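Local structure of tapirin (Caldicellulosiruptor hydrothermalis, 6N2C) at residues 358-363 and 379-384; 398-403 and 421-426. The protein probably binds cellulose through this beta-helical C-terminal domain, which also carries a zinc ion, and so is likely to take part in attaching the cell to plant biomass. All blocks are in the same frame, centred on the assembly; numbering follows the deposited sequence. Where two conformers were deposited one is given.

Contact 1: residues 358-363 and 379-384; sequences NNLDII and NNLKID
Two successive coils of a parallel beta-helix meet here: strands 359-363 and 380-384 run 6° from parallel, their axes 4.8 Å apart at closest approach, and Asn358, Asn359 and Leu360 stack on Asn379, Asn380 and Leu381. At the N-terminal end the backbone O of Asn358 accepts two amides, N of Asn379 at 2.8 Å on a lone pair and N of Asn380, tilted from the carbonyl plane. Beyond it the strands exchange regular bonds, such as N of Lys382 to O of Leu360 at 2.9 Å. Asn359 and Asn380 lie side by side, their amide planes 9° apart, and ND2 of Asn380 donates to OD1 of Asn359 at 3.2 Å. Both put CG beside the backbone N (chi1 -61° in Asn359), which brings the two CG atoms to matching places; similar chi2 values then turn the amides alike. An alanine at Asn359 would probably leave ND2 of Asn380 without this acceptor and its amide freer to turn, although OD1 of Asn380 would still take N of Thr399. On the same face OD2 of Asp361 touches CD of Lys382, 3.5 Å away, but stays 6.0 Å from its NZ, so no salt bridge forms. On the opposite face CD1 of Leu381 packs against CD2 of Leu360 at 3.9 Å and against CD1 of Ile362 at 4.0 Å. These aliphatic groups point into the beta-helix interior, where Ile362 and Ile383 both touch Leu389 of strand 388-391. Strand 338-341 flanks 359-363 on its other edge, and strand 400-403 continues the stack beyond 380-384.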
loop_
_atom_site.group_PDB
_atom_site.type_symbol
_atom_site.label_atom_id
_atom_site.label_comp_id
_atom_site.label_asym_id
_atom_site.label_seq_id
_atom_site.Cartn_x
_atom_site.Cartn_y
_atom_site.Cartn_z
ATOM N N ASN A 358 19.476 -11.682 2.186
ATOM C CA ASN A 358 20.418 -12.353 1.296
ATOM C C ASN A 358 21.699 -11.468 1.252
ATOM O O ASN A 358 22.593 -11.674 2.051
ATOM C CB ASN A 358 19.778 -12.558 -0.061
ATOM C CG ASN A 358 20.693 -13.241 -1.022
ATOM O OD1 ASN A 358 21.458 -14.104 -0.623
ATOM N ND2 ASN A 358 20.634 -12.869 -2.284
ATOM N N ASN A 359 21.757 -10.444 0.391
ATOM C CA ASN A 359 22.860 -9.486 0.410
ATOM C C ASN A 359 22.540 -8.316 1.274
ATOM O O ASN A 359 21.432 -7.790 1.258
ATOM C CB ASN A 359 23.230 -9.059 -0.999
ATOM C CG ASN A 359 23.675 -10.237 -1.832
ATOM O OD1 ASN A 359 24.384 -11.136 -1.341
ATOM N ND2 ASN A 359 23.195 -10.313 -3.043
ATOM N N LEU A 360 23.511 -7.889 2.091
ATOM C CA LEU A 360 23.332 -6.702 2.913
ATOM C C LEU A 360 24.510 -5.775 2.587
ATOM O O LEU A 360 25.691 -6.155 2.807
ATOM C CB LEU A 360 23.315 -7.062 4.406
ATOM C CG LEU A 360 23.347 -5.845 5.341
ATOM C CD1 LEU A 360 22.214 -4.839 5.134
ATOM C CD2 LEU A 360 23.401 -6.207 6.788
ATOM N N ASP A 361 24.230 -4.604 2.038
ATOM C CA ASP A 361 25.327 -3.693 1.609
ATOM C C ASP A 361 25.161 -2.399 2.339
ATOM O O ASP A 361 24.053 -1.881 2.378
ATOM C CB ASP A 361 25.206 -3.394 0.120
ATOM C CG ASP A 361 25.604 -4.543 -0.803
ATOM O OD1 ASP A 361 25.283 -5.707 -0.513
ATOM O OD2 ASP A 361 26.252 -4.252 -1.883
ATOM N N ILE A 362 26.247 -1.861 2.938
ATOM C CA ILE A 362 26.207 -0.588 3.666
ATOM C C ILE A 362 27.392 0.219 3.117
ATOM O O ILE A 362 28.566 -0.287 3.181
ATOM C CB ILE A 362 26.378 -0.799 5.142
ATOM C CG1 ILE A 362 25.436 -1.940 5.675
ATOM C CG2 ILE A 362 26.019 0.408 5.950
ATOM C CD1 ILE A 362 26.051 -2.796 6.732
ATOM N N ILE A 363 27.108 1.384 2.522
ATOM C CA ILE A 363 28.066 2.014 1.577
ATOM C C ILE A 363 28.230 3.456 1.956
ATOM O O ILE A 363 27.259 4.254 1.902
ATOM C CB ILE A 363 27.654 1.928 0.096
ATOM C CG1 ILE A 363 27.310 0.497 -0.360
ATOM C CG2 ILE A 363 28.759 2.487 -0.807
ATOM C CD1 ILE A 363 28.386 -0.554 -0.225
ATOM N N ASN A 379 23.544 -13.534 3.981
ATOM C CA ASN A 379 24.439 -14.394 3.243
ATOM C C ASN A 379 25.746 -13.660 2.903
ATOM O O ASN A 379 26.838 -14.102 3.289
ATOM C CB ASN A 379 23.767 -14.945 2.000
ATOM C CG ASN A 379 24.793 -15.682 1.082
ATOM O OD1 ASN A 379 25.707 -16.355 1.575
ATOM N ND2 ASN A 379 24.581 -15.615 -0.224
ATOM N N ASN A 380 25.653 -12.483 2.265
ATOM C CA ASN A 380 26.827 -11.706 2.006
ATOM C C ASN A 380 26.672 -10.352 2.651
ATOM O O ASN A 380 25.588 -9.752 2.592
ATOM C CB ASN A 380 27.086 -11.576 0.517
ATOM C CG ASN A 380 27.448 -12.894 -0.134
ATOM O OD1 ASN A 380 28.260 -13.685 0.372
ATOM N ND2 ASN A 380 26.866 -13.124 -1.325
ATOM N N LEU A 381 27.768 -9.863 3.239
ATOM C CA LEU A 381 27.858 -8.539 3.860
ATOM C C LEU A 381 28.910 -7.741 3.126
ATOM O O LEU A 381 30.051 -8.209 3.032
ATOM C CB LEU A 381 28.285 -8.650 5.267
ATOM C CG LEU A 381 28.491 -7.340 6.088
ATOM C CD1 LEU A 381 27.205 -6.581 6.123
ATOM C CD2 LEU A 381 28.918 -7.603 7.488
ATOM N N LYS A 382 28.547 -6.557 2.599
ATOM C CA LYS A 382 29.503 -5.622 1.984
ATOM C C LYS A 382 29.487 -4.330 2.749
ATOM O O LYS A 382 28.426 -3.760 2.965
ATOM C CB LYS A 382 29.186 -5.333 0.510
ATOM C CG LYS A 382 30.145 -4.362 -0.163
ATOM C CD LYS A 382 29.786 -4.234 -1.632
ATOM C CE LYS A 382 30.663 -3.268 -2.380
ATOM N NZ LYS A 382 32.150 -3.612 -2.459
ATOM N N ILE A 383 30.653 -3.908 3.256
ATOM C CA ILE A 383 30.856 -2.641 3.947
ATOM C C ILE A 383 31.948 -1.892 3.123
ATOM O O ILE A 383 33.017 -2.463 2.834
ATOM C CB ILE A 383 31.313 -2.870 5.370
ATOM C CG1 ILE A 383 30.153 -3.421 6.203
ATOM C CG2 ILE A 383 31.780 -1.565 5.997
ATOM C CD1 ILE A 383 30.566 -3.854 7.556
ATOM N N ASP A 384 31.592 -0.695 2.622
ATOM C CA ASP A 384 32.500 0.163 1.903
ATOM C C ASP A 384 32.514 1.487 2.627
ATOM O O ASP A 384 31.484 2.217 2.700
ATOM C CB ASP A 384 32.095 0.237 0.430
ATOM C CG ASP A 384 32.927 1.219 -0.364
ATOM O OD1 ASP A 384 33.948 1.627 0.139
ATOM O OD2 ASP A 384 32.492 1.542 -1.472
HETATM O O HOH W 1 26.445 -8.016 0.013
#

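Contact 2: residues 398-403 and 421-426; sequences GTITIS and SIPQNI
Gly398 and Ser421 are joined through a water, which donates to O of Gly398 at 2.7 Å and accepts from N of Ser421; the same glycine oxygen also takes NE of Arg420. Thr399 adds to the hold on that arginine, its OG1 bonding NH2 of Arg420. At Ile400 a second water bridges the backbones, accepting from N of Ile400 and donating to O of Ser421 at 2.7 Å. No direct hydrogen bond crosses between the two segments; the two waters link their backbones at the Gly398-Ile400 end. The side chain of Ile400 meets the ring of Pro423 obliquely: CG of the proline sits 3.9 Å from both CB and CG2 of Ile400, while CB of Pro423 lies 3.6 Å from O of Ile400. Pro423 has no N-H to offer, and Ile400 is also covered by Ile417, Cys419 and Phe434. Beyond Thr401, which turns from the loop, Ile402 reaches across with its CD1. In the conformer given, one of two modelled, its CG1 stands between the backbone N and the carbonyl carbon (chi1 50°), and CD1 comes 3.6 Å from O of Gln424 and 4.0 Å from CG1 of Ile426; these contacts are therefore doubtful. Ile426 rests in turn on Phe434 and Arg431. Strand 400-403 is the last of its face, and residues 421-426, in the loop between strands 416-419 and 434-436, lie beside it where a further strand would stack, as at the fraying end of a parallel beta-helix.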
loop_
_atom_site.group_PDB
_atom_site.type_symbol
_atom_site.label_atom_id
_atom_site.label_comp_id
_atom_site.label_asym_id
_atom_site.label_seq_id
_atom_site.Cartn_x
_atom_site.Cartn_y
_atom_site.Cartn_z
ATOM N N GLY A 398 27.937 -16.296 4.223
ATOM C CA GLY A 398 28.621 -16.305 2.954
ATOM C C GLY A 398 29.953 -15.603 3.072
ATOM O O GLY A 398 30.805 -16.053 3.806
ATOM N N THR A 399 30.106 -14.446 2.419
ATOM C CA THR A 399 31.384 -13.749 2.415
ATOM C C THR A 399 31.135 -12.323 2.916
ATOM O O THR A 399 30.118 -11.661 2.562
ATOM C CB THR A 399 31.866 -13.745 0.961
ATOM O OG1 THR A 399 32.100 -15.120 0.558
ATOM C CG2 THR A 399 33.108 -12.937 0.799
ATOM N N ILE A 400 32.091 -11.815 3.682
ATOM C CA ILE A 400 32.142 -10.397 4.093
ATOM C C ILE A 400 33.190 -9.752 3.186
ATOM O O ILE A 400 34.384 -10.198 3.160
ATOM C CB ILE A 400 32.581 -10.251 5.535
ATOM C CG1 ILE A 400 31.586 -10.898 6.449
ATOM C CG2 ILE A 400 32.740 -8.790 5.961
ATOM C CD1 ILE A 400 31.836 -10.818 7.921
ATOM N N THR A 401 32.751 -8.711 2.453
ATOM C CA THR A 401 33.609 -7.946 1.588
ATOM C C THR A 401 33.761 -6.553 2.256
ATOM O O THR A 401 32.770 -5.828 2.466
ATOM C CB THR A 401 33.006 -7.878 0.201
ATOM O OG1 THR A 401 32.982 -9.214 -0.340
ATOM C CG2 THR A 401 33.880 -7.036 -0.706
ATOM N N ILE A 402 35.007 -6.200 2.595
ATOM C CA ILE A 402 35.300 -4.894 3.161
ATOM C C ILE A 402 36.217 -4.092 2.223
ATOM O O ILE A 402 37.061 -4.660 1.502
ATOM C CB ILE A 402 35.883 -4.986 4.561
ATOM C CG1 ILE A 402 37.073 -5.983 4.630
ATOM C CG2 ILE A 402 34.807 -5.421 5.543
ATOM C CD1 ILE A 402 37.922 -5.790 5.876
ATOM N N SER A 403 35.982 -2.789 2.208
ATOM C CA SER A 403 36.857 -1.855 1.459
ATOM C C SER A 403 36.796 -0.492 2.051
ATOM O O SER A 403 35.806 -0.100 2.676
ATOM C CB SER A 403 36.505 -1.842 0.001
ATOM O OG SER A 403 35.195 -1.400 -0.220
ATOM N N SER A 421 33.875 -17.131 7.436
ATOM C CA SER A 421 35.294 -16.890 7.124
ATOM C C SER A 421 35.576 -15.436 7.503
ATOM O O SER A 421 34.961 -14.490 6.960
ATOM C CB SER A 421 35.594 -17.134 5.680
ATOM O OG SER A 421 36.982 -17.005 5.391
ATOM N N ILE A 422 36.424 -15.266 8.485
ATOM C CA ILE A 422 36.906 -13.928 8.837
ATOM C C ILE A 422 37.733 -13.325 7.659
ATOM O O ILE A 422 38.689 -13.963 7.172
ATOM C CB ILE A 422 37.735 -13.979 10.107
ATOM C CG1 ILE A 422 36.834 -14.388 11.299
ATOM C CG2 ILE A 422 38.263 -12.576 10.460
ATOM C CD1 ILE A 422 37.599 -14.586 12.596
ATOM N N PRO A 423 37.336 -12.119 7.189
ATOM C CA PRO A 423 38.016 -11.537 6.000
ATOM C C PRO A 423 39.346 -10.931 6.390
ATOM O O PRO A 423 39.623 -10.743 7.566
ATOM C CB PRO A 423 37.045 -10.478 5.520
ATOM C CG PRO A 423 36.293 -10.050 6.745
ATOM C CD PRO A 423 36.205 -11.267 7.628
ATOM N N GLN A 424 40.226 -10.832 5.379
ATOM C CA GLN A 424 41.584 -10.356 5.596
ATOM C C GLN A 424 41.535 -8.817 5.794
ATOM O O GLN A 424 40.593 -8.132 5.390
ATOM C CB GLN A 424 42.426 -10.631 4.336
ATOM C CG GLN A 424 42.739 -12.070 4.005
ATOM C CD GLN A 424 43.312 -12.222 2.550
ATOM O OE1 GLN A 424 43.885 -11.283 1.965
ATOM N NE2 GLN A 424 43.179 -13.428 2.002
ATOM N N ASN A 425 42.637 -8.288 6.297
ATOM C CA ASN A 425 42.929 -6.844 6.366
ATOM C C ASN A 425 41.841 -6.034 7.185
ATOM O O ASN A 425 41.551 -4.874 6.874
ATOM C CB ASN A 425 43.040 -6.258 4.979
ATOM C CG ASN A 425 44.129 -6.923 4.136
ATOM O OD1 ASN A 425 45.128 -7.370 4.662
ATOM N ND2 ASN A 425 43.844 -7.083 2.852
ATOM N N ILE A 426 41.278 -6.672 8.190
ATOM C CA ILE A 426 40.309 -5.975 9.114
ATOM C C ILE A 426 41.135 -4.966 9.967
ATOM O O ILE A 426 42.190 -5.321 10.456
ATOM C CB ILE A 426 39.641 -6.927 10.032
ATOM C CG1 ILE A 426 38.759 -7.902 9.194
ATOM C CG2 ILE A 426 38.733 -6.160 11.016
ATOM C CD1 ILE A 426 38.289 -9.135 9.949
HETATM O O HOH W 2 31.993 -15.081 6.071
HETATM O O HOH W 3 34.323 -13.659 4.435
#

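Contact 1 closes before contact 2 opens along the chain, and their centres lie 11 Å apart on the same side of the chain's centre. They share one face of the parallel beta-helix, in which strands 359-363, 380-384 and 400-403 follow in order. Strand 380-384 joins them directly: O of Leu381 probably bonds N of Thr401 at 2.8 Å. Contact 1 therefore belongs to the regular stacking of coils, whereas at contact 2 this face ends and a loop lies where its next strand would be, while strands 416-419 and 434-436 continue another face. Both lie away from the zinc site of His530, Asp532 and Glu551.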